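Putatuve endo-xylanase (Clostridium stercorarium, PDB 1O8P) is a family 6 carbohydrate-binding module of a putative xylanase and probably binds xylan and cellulose chains, targeting the enzyme to plant cell-wall polysaccharide. Local coordinates at residues 89-94 against 131-136; 33-38 against 64-69. All coordinates share one frame; numbering follows the deposited sequence.

Interaction 1 of 2, residues 89-94 against 131-136; sequences IQVRLG and IVLVFS
Strands 89-93 and 131-135 run antiparallel, their axes 4.5 Å apart at the closest, and Gln90 and Arg92 form hydrogen-bonded pairs with Val134 and Val132. The four backbone bonds include Gln90 N to Val134 O at 2.8 Å and Arg92 N to Val132 O at 2.9 Å. Alternating with these, Ile89, Val91 and Leu93 meet Phe135, Leu133 and Ile131 in non-hydrogen-bonded pairs. Their side chains share one face of the sheet. Ile89 lies beside Phe135, pointing the same way. Its CG2 is anti to the backbone N and touches both Leu133 CB and Phe135 CE1, the latter at 3.8 Å. Val91 straddles two neighbours: CG1 meets Ile131 CG2 at 3.9 Å, and CG2 meets Leu133 CD2. Leu93 CD2 reaches Ile131 CD1 at 4.0 Å. This apolar face belongs to the core of the beta-sandwich, where Phe144 and Phe146 of strand 140-147 in the other sheet pack against it. The other face is more polar. Arg92 is extended from CG to NE, and both NE and NH2 hydrogen-bond to Gln90 OE1, with NE at 3.2 Å. The oxygen lies in the guanidinium plane, whereas both nitrogens approach from one side of the amide plane. Arg92 NH1 is hydrogen-bonded to Gly98 O. Gln90 OE1 also touches Val134 CB across the strands, at 4.0 Å.

Interaction 2 of 2, residues 33-38 against 64-69; sequences DYDSSY and TYKNID
Tyr34 lays its CB over one face of the Tyr65 ring, a CH-pi contact 4.1 Å from CB to the ring centroid and 28° off the normal. Next to it is a classic beta bulge, in which Asp35 and Ser36 both face Thr64. Asp35 N bonds to Thr64 O at 2.8 Å, nearly in line with the carbonyl. Thr64 N in turn bonds to Ser36 O at 3.0 Å, from above that carbonyl plane. Ser36 and Thr64 also touch through their CB atoms, 3.9 Å apart. The bulge joins the short strand 36-38 to strand 62-69 of the beta-sandwich. Tyr65 is buried, and its OH is hydrogen-bonded to Ala31 O and Thr63 OG1. Phe144 meets the ring edge-to-face. The side chain of Asp35 carries the contact two residues beyond Thr64, to Lys66. Its CG is anti to the carbonyl carbon (chi1 -61°), and OD2 accepts a bond from the backbone of Lys66. OD2 also makes a salt bridge to Arg23, while Lys66 NZ pairs with Asp130. The Lys66 N to Asp35 OD2 bond is 2.9 Å long, on the anti side of the carboxylate and 33° out of its plane.

How the interactions relate
From the N terminus, interaction 2 comes first: 33-38 leads through 25 residues, including strands 43-46 and 52-55, back to 64-69. Interaction 1 opens later, at 89-94, and closes at 131-136 after 36 residues that include strands 100-106 and 116-125. The two loops follow in series and neither nests nor crosses. They meet in one sheet, because strand 128-135 lies between 62-69 and 87-93. A probable hydrogen bond from Tyr65 N to Ile131 O, 2.7 Å, joins them, and Leu133 CD1 packs on Tyr65 CE1. Interaction 2 thus adds the segment after calcium-binding Gln30 and Glu32 to the sheet that interaction 1 continues toward strand 100-106.

Interaction 1 of 2, residues 89-94 against 131-136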
loop_
_atom_site.group_PDB
_atom_site.type_symbol
_atom_site.label_atom_id
_atom_site.label_comp_id
_atom_site.label_asym_id
_atom_site.label_seq_id
_atom_site.Cartn_x
_atom_site.Cartn_y
_atom_site.Cartn_z
ATOM N N ILE A 89 5.854 5.897 0.006
ATOM C CA ILE A 89 5.534 4.521 -0.341
ATOM C C ILE A 89 5.584 4.438 -1.849
ATOM O O ILE A 89 4.846 5.112 -2.540
ATOM C CB ILE A 89 4.116 4.146 0.182
ATOM C CG1 ILE A 89 3.968 4.504 1.669
ATOM C CG2 ILE A 89 3.754 2.667 -0.180
ATOM C CD1 ILE A 89 2.550 4.424 2.256
ATOM N N GLN A 90 6.482 3.621 -2.367
ATOM C CA GLN A 90 6.517 3.356 -3.776
ATOM C C GLN A 90 5.515 2.267 -4.096
ATOM O O GLN A 90 5.340 1.324 -3.322
ATOM C CB GLN A 90 7.917 2.913 -4.183
ATOM C CG GLN A 90 8.889 4.097 -4.261
ATOM C CD GLN A 90 10.266 3.682 -4.736
ATOM O OE1 GLN A 90 10.610 2.507 -4.685
ATOM N NE2 GLN A 90 11.044 4.638 -5.214
ATOM N N VAL A 91 4.874 2.413 -5.251
ATOM C CA VAL A 91 3.920 1.448 -5.776
ATOM C C VAL A 91 4.524 0.871 -7.061
ATOM O O VAL A 91 4.710 1.593 -8.036
ATOM C CB VAL A 91 2.495 2.072 -6.012
ATOM C CG1 VAL A 91 1.517 0.970 -6.419
ATOM C CG2 VAL A 91 1.989 2.794 -4.748
ATOM N N ARG A 92 4.859 -0.418 -7.031
ATOM C CA ARG A 92 5.619 -1.063 -8.099
ATOM C C ARG A 92 4.944 -2.330 -8.607
ATOM O O ARG A 92 4.106 -2.918 -7.911
ATOM C CB ARG A 92 7.008 -1.466 -7.607
ATOM C CG ARG A 92 7.876 -0.361 -7.103
ATOM C CD ARG A 92 9.269 -0.762 -7.200
ATOM N NE ARG A 92 10.203 0.315 -7.011
ATOM C CZ ARG A 92 11.070 0.720 -7.916
ATOM N NH1 ARG A 92 11.118 0.170 -9.116
ATOM N NH2 ARG A 92 11.880 1.709 -7.619
ATOM N N LEU A 93 5.320 -2.754 -9.820
ATOM C CA LEU A 93 4.849 -4.022 -10.370
ATOM C C LEU A 93 5.800 -5.202 -10.053
ATOM O O LEU A 93 7.014 -5.085 -10.208
ATOM C CB LEU A 93 4.726 -3.911 -11.871
ATOM C CG LEU A 93 3.655 -2.977 -12.423
ATOM C CD1 LEU A 93 3.700 -3.052 -13.934
ATOM C CD2 LEU A 93 2.248 -3.321 -11.851
ATOM N N GLY A 94 5.242 -6.330 -9.597
ATOM C CA GLY A 94 5.982 -7.589 -9.646
ATOM C C GLY A 94 6.907 -7.774 -8.465
ATOM O O GLY A 94 6.742 -8.724 -7.721
ATOM N N ILE A 131 1.200 -6.317 -7.041
ATOM C CA ILE A 131 1.558 -4.973 -6.550
ATOM C C ILE A 131 2.487 -5.058 -5.347
ATOM O O ILE A 131 2.254 -5.815 -4.393
ATOM C CB ILE A 131 0.298 -4.102 -6.194
ATOM C CG1 ILE A 131 -0.500 -3.783 -7.451
ATOM C CG2 ILE A 131 0.720 -2.721 -5.560
ATOM C CD1 ILE A 131 0.236 -2.796 -8.447
ATOM N N VAL A 132 3.529 -4.245 -5.405
ATOM C CA VAL A 132 4.490 -4.128 -4.318
ATOM C C VAL A 132 4.524 -2.708 -3.751
ATOM O O VAL A 132 4.660 -1.755 -4.493
ATOM C CB VAL A 132 5.912 -4.572 -4.818
ATOM C CG1 VAL A 132 6.917 -4.587 -3.671
ATOM C CG2 VAL A 132 5.786 -5.956 -5.502
ATOM N N LEU A 133 4.390 -2.584 -2.427
ATOM C CA LEU A 133 4.616 -1.308 -1.710
ATOM C C LEU A 133 6.032 -1.337 -1.087
ATOM O O LEU A 133 6.358 -2.261 -0.357
ATOM C CB LEU A 133 3.556 -1.124 -0.606
ATOM C CG LEU A 133 2.093 -1.243 -1.063
ATOM C CD1 LEU A 133 1.157 -1.057 0.162
ATOM C CD2 LEU A 133 1.788 -0.187 -2.180
ATOM N N VAL A 134 6.862 -0.350 -1.417
ATOM C CA VAL A 134 8.210 -0.269 -0.926
ATOM C C VAL A 134 8.278 0.986 -0.079
ATOM O O VAL A 134 7.902 2.064 -0.523
ATOM C CB VAL A 134 9.276 -0.275 -2.086
ATOM C CG1 VAL A 134 10.710 -0.270 -1.515
ATOM C CG2 VAL A 134 9.042 -1.477 -3.050
ATOM N N PHE A 135 8.745 0.816 1.157
ATOM C CA PHE A 135 8.727 1.851 2.177
ATOM C C PHE A 135 10.121 2.467 2.441
ATOM O O PHE A 135 11.111 1.738 2.467
ATOM C CB PHE A 135 8.205 1.233 3.465
ATOM C CG PHE A 135 6.825 0.660 3.340
ATOM C CD1 PHE A 135 5.715 1.490 3.312
ATOM C CD2 PHE A 135 6.644 -0.700 3.247
ATOM C CE1 PHE A 135 4.427 0.969 3.201
ATOM C CE2 PHE A 135 5.372 -1.250 3.124
ATOM C CZ PHE A 135 4.265 -0.410 3.105
ATOM N N SER A 136 10.178 3.790 2.636
ATOM C CA SER A 136 11.454 4.510 2.827
ATOM C C SER A 136 11.655 4.937 4.282
ATOM O O SER A 136 12.648 5.564 4.669
ATOM C CB SER A 136 11.586 5.690 1.846
ATOM O OG SER A 136 10.728 6.742 2.210
#

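Interaction 2 of 2, residues 33-38 against 64-69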
loop_
_atom_site.group_PDB
_atom_site.type_symbol
_atom_site.label_atom_id
_atom_site.label_comp_id
_atom_site.label_asym_id
_atom_site.label_seq_id
_atom_site.Cartn_x
_atom_site.Cartn_y
_atom_site.Cartn_z
ATOM N N ASP A 33 -3.189 -7.787 4.357
ATOM C CA ASP A 33 -3.437 -8.986 3.530
ATOM C C ASP A 33 -2.374 -9.152 2.434
ATOM O O ASP A 33 -2.705 -9.316 1.262
ATOM C CB ASP A 33 -4.820 -8.931 2.890
ATOM C CG ASP A 33 -5.957 -9.000 3.900
ATOM O OD1 ASP A 33 -5.793 -9.436 5.053
ATOM O OD2 ASP A 33 -7.107 -8.647 3.587
ATOM N N TYR A 34 -1.105 -9.072 2.817
ATOM C CA TYR A 34 -0.020 -9.265 1.885
ATOM C C TYR A 34 0.281 -10.764 1.711
ATOM O O TYR A 34 0.076 -11.573 2.633
ATOM C CB TYR A 34 1.231 -8.490 2.334
ATOM C CG TYR A 34 1.686 -8.816 3.740
ATOM C CD1 TYR A 34 2.481 -9.928 3.994
ATOM C CD2 TYR A 34 1.324 -8.007 4.813
ATOM C CE1 TYR A 34 2.905 -10.225 5.279
ATOM C CE2 TYR A 34 1.737 -8.293 6.118
ATOM C CZ TYR A 34 2.532 -9.399 6.341
ATOM O OH TYR A 34 2.942 -9.692 7.632
ATOM N N ASP A 35 0.744 -11.125 0.519
ATOM C CA ASP A 35 1.047 -12.512 0.204
ATOM C C ASP A 35 2.491 -12.802 0.515
ATOM O O ASP A 35 2.859 -13.929 0.700
ATOM C CB ASP A 35 0.776 -12.755 -1.262
ATOM C CG ASP A 35 -0.662 -12.520 -1.604
ATOM O OD1 ASP A 35 -1.463 -13.410 -1.280
ATOM O OD2 ASP A 35 -1.100 -11.473 -2.144
ATOM N N SER A 36 3.293 -11.745 0.607
ATOM C CA SER A 36 4.734 -11.840 0.747
ATOM C C SER A 36 5.259 -10.509 1.340
ATOM O O SER A 36 4.615 -9.467 1.221
ATOM C CB SER A 36 5.311 -12.060 -0.644
ATOM O OG SER A 36 6.694 -11.846 -0.630
ATOM N N SER A 37 6.383 -10.536 2.034
ATOM C CA SER A 37 6.917 -9.288 2.605
ATOM C C SER A 37 8.419 -9.382 2.828
ATOM O O SER A 37 8.969 -10.499 2.932
ATOM C CB SER A 37 6.205 -8.888 3.885
ATOM O OG SER A 37 6.548 -9.744 4.947
ATOM N N TYR A 38 9.083 -8.224 2.804
ATOM C CA TYR A 38 10.437 -8.125 3.265
ATOM C C TYR A 38 10.497 -7.199 4.466
ATOM O O TYR A 38 10.101 -6.068 4.389
ATOM C CB TYR A 38 11.401 -7.603 2.172
ATOM C CG TYR A 38 12.743 -7.299 2.821
ATOM C CD1 TYR A 38 13.655 -8.333 3.073
ATOM C CD2 TYR A 38 13.055 -6.004 3.306
ATOM C CE1 TYR A 38 14.851 -8.065 3.719
ATOM C CE2 TYR A 38 14.246 -5.740 3.957
ATOM C CZ TYR A 38 15.141 -6.770 4.140
ATOM O OH TYR A 38 16.305 -6.569 4.788
ATOM N N THR A 64 3.933 -7.319 -0.699
ATOM C CA THR A 64 3.527 -7.709 -2.013
ATOM C C THR A 64 2.116 -8.237 -1.936
ATOM O O THR A 64 1.803 -9.035 -1.050
ATOM C CB THR A 64 4.461 -8.803 -2.528
ATOM O OG1 THR A 64 5.773 -8.264 -2.707
ATOM C CG2 THR A 64 4.020 -9.347 -3.945
ATOM N N TYR A 65 1.303 -7.814 -2.899
ATOM C CA TYR A 65 -0.112 -8.140 -3.020
ATOM C C TYR A 65 -0.330 -8.656 -4.420
ATOM O O TYR A 65 -0.373 -7.894 -5.392
ATOM C CB TYR A 65 -0.983 -6.880 -2.762
ATOM C CG TYR A 65 -0.636 -6.248 -1.450
ATOM C CD1 TYR A 65 0.478 -5.394 -1.334
ATOM C CD2 TYR A 65 -1.392 -6.516 -0.310
ATOM C CE1 TYR A 65 0.809 -4.824 -0.129
ATOM C CE2 TYR A 65 -1.062 -5.945 0.909
ATOM C CZ TYR A 65 0.044 -5.100 0.989
ATOM O OH TYR A 65 0.413 -4.552 2.194
ATOM N N LYS A 66 -0.489 -9.973 -4.511
ATOM C CA LYS A 66 -0.588 -10.665 -5.780
ATOM C C LYS A 66 -1.981 -10.609 -6.344
ATOM O O LYS A 66 -2.932 -10.442 -5.616
ATOM C CB LYS A 66 -0.150 -12.129 -5.586
ATOM C CG LYS A 66 1.343 -12.294 -5.369
ATOM C CD LYS A 66 1.705 -13.779 -5.311
ATOM C CE LYS A 66 2.571 -14.198 -6.514
ATOM N NZ LYS A 66 1.845 -14.221 -7.868
ATOM N N ASN A 67 -2.110 -10.714 -7.658
ATOM C CA ASN A 67 -3.421 -10.894 -8.282
ATOM C C ASN A 67 -4.391 -9.741 -8.025
ATOM O O ASN A 67 -5.558 -9.968 -7.723
ATOM C CB ASN A 67 -4.034 -12.264 -7.882
ATOM C CG ASN A 67 -3.092 -13.434 -8.224
ATOM O OD1 ASN A 67 -2.720 -14.266 -7.363
ATOM N ND2 ASN A 67 -2.669 -13.471 -9.466
ATOM N N ILE A 68 -3.922 -8.502 -8.171
ATOM C CA ILE A 68 -4.874 -7.374 -8.162
ATOM C C ILE A 68 -5.455 -7.156 -9.579
ATOM O O ILE A 68 -4.716 -7.029 -10.558
ATOM C CB ILE A 68 -4.216 -6.090 -7.607
ATOM C CG1 ILE A 68 -3.502 -6.340 -6.269
ATOM C CG2 ILE A 68 -5.195 -4.934 -7.547
ATOM C CD1 ILE A 68 -4.277 -7.183 -5.246
ATOM N N ASP A 69 -6.775 -7.089 -9.663
ATOM C CA ASP A 69 -7.460 -6.896 -10.919
ATOM C C ASP A 69 -7.763 -5.395 -11.159
ATOM O O ASP A 69 -8.616 -4.816 -10.487
ATOM C CB ASP A 69 -8.721 -7.740 -10.915
ATOM C CG ASP A 69 -9.451 -7.668 -12.203
ATOM O OD1 ASP A 69 -8.962 -6.986 -13.120
ATOM O OD2 ASP A 69 -10.537 -8.228 -12.392
#